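Local coordinates for uncharacterized lipoprotein YjhA (Bacillus subtilis, PDB 3CFU) that is of unknown function but is probably a membrane-anchored lipoprotein whose soluble part, described here, carries a DUF4352 domain, at residues Arg48-Val53 with Thr105-Tyr110; Ile68-Arg73 with Leu122-Phe127. One frame throughout, in Å; residues are numbered along the deposited sequence.

Interaction 1: residues Arg48-Val53 with Thr105-Tyr110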
# COMPACT_ATOMS: atom_id res chain seq x y z
N ARG A 48 7.63 -9.76 -9.44
CA ARG A 48 6.59 -9.28 -8.57
C ARG A 48 7.11 -8.61 -7.31
O ARG A 48 7.89 -9.21 -6.56
CB ARG A 48 5.67 -10.46 -8.16
CG ARG A 48 4.39 -10.04 -7.44
CD ARG A 48 3.37 -11.17 -7.44
NE ARG A 48 3.85 -12.35 -6.73
CZ ARG A 48 3.96 -12.44 -5.41
NH1 ARG A 48 3.62 -11.42 -4.64
NH2 ARG A 48 4.41 -13.56 -4.86
N LEU A 49 6.72 -7.36 -7.11
CA LEU A 49 7.11 -6.63 -5.91
C LEU A 49 6.20 -7.06 -4.74
O LEU A 49 5.00 -7.32 -4.93
CB LEU A 49 6.95 -5.12 -6.12
CG LEU A 49 8.02 -4.46 -6.99
CD1 LEU A 49 8.32 -5.32 -8.20
CD2 LEU A 49 7.57 -3.07 -7.42
N ILE A 50 6.78 -7.16 -3.56
CA ILE A 50 6.03 -7.49 -2.35
C ILE A 50 6.37 -6.42 -1.34
O ILE A 50 7.31 -6.58 -0.56
CB ILE A 50 6.41 -8.85 -1.74
CG1 ILE A 50 6.13 -9.98 -2.73
CG2 ILE A 50 5.63 -9.06 -0.45
CD1 ILE A 50 7.08 -10.00 -3.90
N ILE A 51 5.63 -5.32 -1.37
CA ILE A 51 5.87 -4.22 -0.45
C ILE A 51 5.13 -4.43 0.86
O ILE A 51 3.92 -4.67 0.87
CB ILE A 51 5.41 -2.88 -1.07
CG1 ILE A 51 6.17 -2.62 -2.38
CG2 ILE A 51 5.66 -1.74 -0.10
CD1 ILE A 51 5.58 -1.54 -3.25
N GLU A 52 5.88 -4.38 1.96
CA GLU A 52 5.29 -4.52 3.28
C GLU A 52 5.22 -3.11 3.84
O GLU A 52 6.21 -2.37 3.80
CB GLU A 52 6.16 -5.40 4.19
CG GLU A 52 5.55 -5.60 5.56
CD GLU A 52 6.45 -6.38 6.50
OE1 GLU A 52 7.50 -5.84 6.92
OE2 GLU A 52 6.11 -7.54 6.82
N VAL A 53 4.05 -2.74 4.34
CA VAL A 53 3.84 -1.41 4.91
C VAL A 53 3.18 -1.50 6.29
O VAL A 53 2.62 -2.54 6.66
CB VAL A 53 2.94 -0.53 3.96
CG1 VAL A 53 3.56 -0.43 2.58
CG2 VAL A 53 1.54 -1.12 3.85
N THR A 105 0.20 -4.21 9.98
CA THR A 105 1.24 -4.40 8.98
C THR A 105 0.74 -5.39 7.94
O THR A 105 0.14 -6.41 8.29
CB THR A 105 2.57 -4.90 9.63
OG1 THR A 105 2.96 -4.01 10.69
CG2 THR A 105 3.69 -4.94 8.60
N GLY A 106 0.99 -5.08 6.67
CA GLY A 106 0.53 -5.93 5.59
C GLY A 106 1.30 -5.72 4.30
O GLY A 106 2.19 -4.87 4.23
N VAL A 107 0.94 -6.47 3.27
CA VAL A 107 1.66 -6.36 2.01
C VAL A 107 0.83 -5.96 0.80
O VAL A 107 -0.37 -6.23 0.73
CB VAL A 107 2.41 -7.70 1.72
CG1 VAL A 107 3.46 -7.97 2.82
CG2 VAL A 107 1.42 -8.87 1.66
N LEU A 108 1.48 -5.28 -0.15
CA LEU A 108 0.89 -4.85 -1.41
C LEU A 108 1.75 -5.57 -2.45
O LEU A 108 2.93 -5.79 -2.22
CB LEU A 108 1.04 -3.33 -1.61
CG LEU A 108 0.06 -2.33 -1.00
CD1 LEU A 108 -0.64 -2.92 0.20
CD2 LEU A 108 0.82 -1.06 -0.62
N SER A 109 1.17 -5.93 -3.59
CA SER A 109 1.94 -6.63 -4.61
C SER A 109 1.64 -6.16 -6.03
O SER A 109 0.50 -5.83 -6.37
CB SER A 109 1.68 -8.14 -4.50
OG SER A 109 2.79 -8.88 -4.97
N TYR A 110 2.68 -6.13 -6.86
CA TYR A 110 2.56 -5.67 -8.24
C TYR A 110 3.54 -6.41 -9.15
O TYR A 110 4.61 -6.84 -8.71
CB TYR A 110 2.87 -4.18 -8.32
CG TYR A 110 2.08 -3.33 -7.37
CD1 TYR A 110 0.87 -2.76 -7.76
CD2 TYR A 110 2.53 -3.09 -6.07
CE1 TYR A 110 0.13 -1.98 -6.89
CE2 TYR A 110 1.79 -2.31 -5.18
CZ TYR A 110 0.59 -1.76 -5.60
OH TYR A 110 -0.15 -1.01 -4.72

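Interaction 2: residues Ile68-Arg73 with Leu122-Phe127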
# COMPACT_ATOMS: atom_id res chain seq x y z
N ILE A 68 -7.68 0.33 -1.32
CA ILE A 68 -7.86 1.40 -2.31
C ILE A 68 -7.04 2.66 -2.02
O ILE A 68 -6.89 3.52 -2.87
CB ILE A 68 -9.34 1.84 -2.46
CG1 ILE A 68 -9.88 2.34 -1.11
CG2 ILE A 68 -10.18 0.66 -3.01
CD1 ILE A 68 -11.22 3.07 -1.22
N GLY A 69 -6.50 2.75 -0.81
CA GLY A 69 -5.72 3.92 -0.47
C GLY A 69 -4.31 3.84 -1.00
O GLY A 69 -3.51 4.74 -0.76
N PHE A 70 -4.02 2.78 -1.73
CA PHE A 70 -2.68 2.58 -2.26
C PHE A 70 -2.58 2.52 -3.77
O PHE A 70 -3.51 2.12 -4.46
CB PHE A 70 -2.10 1.30 -1.67
CG PHE A 70 -1.94 1.34 -0.19
CD1 PHE A 70 -2.94 0.85 0.64
CD2 PHE A 70 -0.83 1.94 0.37
CE1 PHE A 70 -2.83 0.95 2.02
CE2 PHE A 70 -0.70 2.05 1.75
CZ PHE A 70 -1.70 1.55 2.58
N ASP A 71 -1.42 2.91 -4.29
CA ASP A 71 -1.20 2.90 -5.72
C ASP A 71 0.29 2.97 -6.04
O ASP A 71 1.06 3.62 -5.33
CB ASP A 71 -1.94 4.08 -6.35
CG ASP A 71 -1.87 4.07 -7.86
OD1 ASP A 71 -1.78 2.97 -8.44
OD2 ASP A 71 -1.93 5.16 -8.48
N LEU A 72 0.68 2.27 -7.10
CA LEU A 72 2.07 2.24 -7.55
C LEU A 72 2.13 2.93 -8.91
O LEU A 72 1.36 2.62 -9.82
CB LEU A 72 2.55 0.79 -7.70
CG LEU A 72 4.06 0.55 -7.70
CD1 LEU A 72 4.62 0.76 -6.29
CD2 LEU A 72 4.35 -0.87 -8.18
N ARG A 73 3.05 3.89 -9.04
CA ARG A 73 3.19 4.62 -10.28
C ARG A 73 4.55 4.40 -10.96
O ARG A 73 5.53 4.05 -10.30
CB ARG A 73 2.95 6.12 -10.01
CG ARG A 73 1.51 6.42 -9.58
CD ARG A 73 1.29 7.86 -9.13
NE ARG A 73 -0.04 8.03 -8.56
CZ ARG A 73 -0.39 9.03 -7.75
NH1 ARG A 73 0.50 9.95 -7.41
NH2 ARG A 73 -1.63 9.08 -7.25
N LEU A 122 5.62 4.33 -4.43
CA LEU A 122 4.39 3.87 -3.81
C LEU A 122 3.70 5.16 -3.38
O LEU A 122 4.36 6.11 -2.94
CB LEU A 122 4.66 2.98 -2.60
CG LEU A 122 3.35 2.48 -1.97
CD1 LEU A 122 2.68 1.49 -2.91
CD2 LEU A 122 3.61 1.84 -0.62
N VAL A 123 2.38 5.20 -3.55
CA VAL A 123 1.59 6.36 -3.19
C VAL A 123 0.65 5.97 -2.07
O VAL A 123 0.05 4.88 -2.08
CB VAL A 123 0.73 6.85 -4.38
CG1 VAL A 123 -0.16 8.00 -3.92
CG2 VAL A 123 1.63 7.28 -5.56
N TYR A 124 0.52 6.85 -1.09
CA TYR A 124 -0.35 6.59 0.03
C TYR A 124 -1.19 7.82 0.31
O TYR A 124 -0.64 8.89 0.53
CB TYR A 124 0.49 6.23 1.27
CG TYR A 124 -0.31 6.16 2.56
CD1 TYR A 124 -1.38 5.28 2.68
CD2 TYR A 124 -0.00 6.98 3.64
CE1 TYR A 124 -2.13 5.22 3.85
CE2 TYR A 124 -0.75 6.92 4.82
CZ TYR A 124 -1.81 6.03 4.91
OH TYR A 124 -2.57 5.94 6.05
N ASN A 125 -2.52 7.66 0.26
CA ASN A 125 -3.42 8.77 0.56
C ASN A 125 -4.23 8.32 1.79
O ASN A 125 -5.10 7.44 1.69
CB ASN A 125 -4.36 9.07 -0.61
CG ASN A 125 -5.15 10.37 -0.41
OD1 ASN A 125 -5.83 10.54 0.62
ND2 ASN A 125 -5.06 11.28 -1.37
N PRO A 126 -3.94 8.90 2.96
CA PRO A 126 -4.64 8.55 4.21
C PRO A 126 -6.15 8.78 4.21
O PRO A 126 -6.89 8.05 4.86
CB PRO A 126 -3.89 9.35 5.28
CG PRO A 126 -3.32 10.52 4.53
CD PRO A 126 -2.93 9.95 3.17
N PHE A 127 -6.61 9.77 3.47
CA PHE A 127 -8.05 10.02 3.39
C PHE A 127 -8.67 8.84 2.60
O PHE A 127 -9.68 8.29 3.00
CB PHE A 127 -8.33 11.35 2.69
CG PHE A 127 -9.78 11.68 2.57
CD1 PHE A 127 -10.55 11.93 3.69
CD2 PHE A 127 -10.39 11.73 1.31
CE1 PHE A 127 -11.91 12.23 3.57
CE2 PHE A 127 -11.75 12.03 1.18
CZ PHE A 127 -12.51 12.28 2.32

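Interaction 1: residues Arg48-Val53 with Thr105-Tyr110
Arg-48 and Ser-109 meet side chain to side chain near one end of an antiparallel strand pair, in which 48-53, an inner strand of a four-stranded sheet, runs beside the outermost strand 105-110. A ladder of backbone bonds joins the two. Leu-49 pairs with Tyr-110, Ile-51 with Leu-108 and Val-53 with Gly-106 as hydrogen-bonded pairs, so the amide N-H and the carbonyl of all six residues find mates across the ladder. The Ile-51 and Leu-108 rung is typical: Leu-108 N donates a hydrogen bond to Ile-51 O at 2.7 Å, and Ile-51 N returns a bond to Leu-108 O at 2.9 Å.

At the Leu-49 rung the carbonyl has two donors: a long bond comes from Tyr-110 N (3.2 Å to Leu-49 O) and a shorter one from Ser-109 OG (2.7 Å to Leu-49 O). The serine hydroxyl, set anti to its own backbone N (chi1 -152°), is thus a donor there and an acceptor from Arg-48 NH1, 2.7 Å from Ser-109 OG and only 3° out of the guanidinium plane. Arg-48 NH2 has its own mate, a salt bridge to Glu-88. An alanine in place of Arg-48 would probably deprive Ser-109 OG of this donor and Glu-88 of this counter-charge.

Ile-50 and Val-107 share the face of Ser-109, lying side by side and pointing the same way. Further along, Glu-52 bonds to Arg-91 through OE2 in a salt bridge, and Thr-105 OG1 is hydrogen-bonded to Thr-54. The methyl of Thr-105 lies against the other strand: its CG2 is 3.6 Å from Glu-52 CG and 3.3 Å from Val-53 O.

Interaction 2: residues Ile68-Arg73 with Leu122-Phe127
An edge strand, 70-73, pairs here with the middle strand of a three-stranded antiparallel sheet, just ahead of a short helix that opens at Pro-126. Phe-70 and Tyr-124 form a non-hydrogen-bonded pair whose rings lie side by side, nearly parallel at 23° but slid apart until they barely overlap. Phe-70 CE2 comes within 3.4 Å of Tyr-124 CD1, and the phenol OH is hydrogen-bonded to Thr-13. Beyond them Leu-72 and Leu-122 cross at about a right angle, CD1 of Leu-72 lying 4.0 Å from CD1 of Leu-122.

Between these pairs the antiparallel register places Asp-71 opposite Val-123. Val-123 N donates to Asp-71 O at 2.7 Å, while the return bond from Asp-71 N to Val-123 O is weak. Asn-125 N reaches Gly-69 O at 3.2 Å in a straight bond (172° at the hydrogen), which carries the pairing past the end of the strand. Asn-125 is the N-cap of the helix, its OD1 accepting from Leu-128 N and, weakly, from Phe-127 N, and its ND2 is held by Asp-143.

On the Asp-71 side of the sheet, Arg-73 runs extended to NE and lays one guanidinium face over Val-123, whose CG2 stands 3.2 Å above the plane, toward the rim. Asp-71 OD2 bonds to Ser-79 and makes a long salt bridge, 3.4 Å, with Arg-73 NE.

Overall arrangement
From the N terminus the segments come in the order 48-53, 68-73, 105-110 and 122-127, so the loops closed by interactions 1 and 2 cross rather than nest. Interaction 1 brings the chain back to strand 47-57 after 51 residues and completes the edge of the four-stranded sheet. Interaction 2 closes its loop after 48, joining strand 70-73 to strand 121-124 in the three-stranded sheet. Their centres are about 12 Å apart, and side chains between the sheets unite them: Tyr-110 rests on Leu-72, Leu-108 touches both Phe-70 and Leu-122, and Val-53 meets Leu-122. The two contacts thus line one apolar core shared by both sheets.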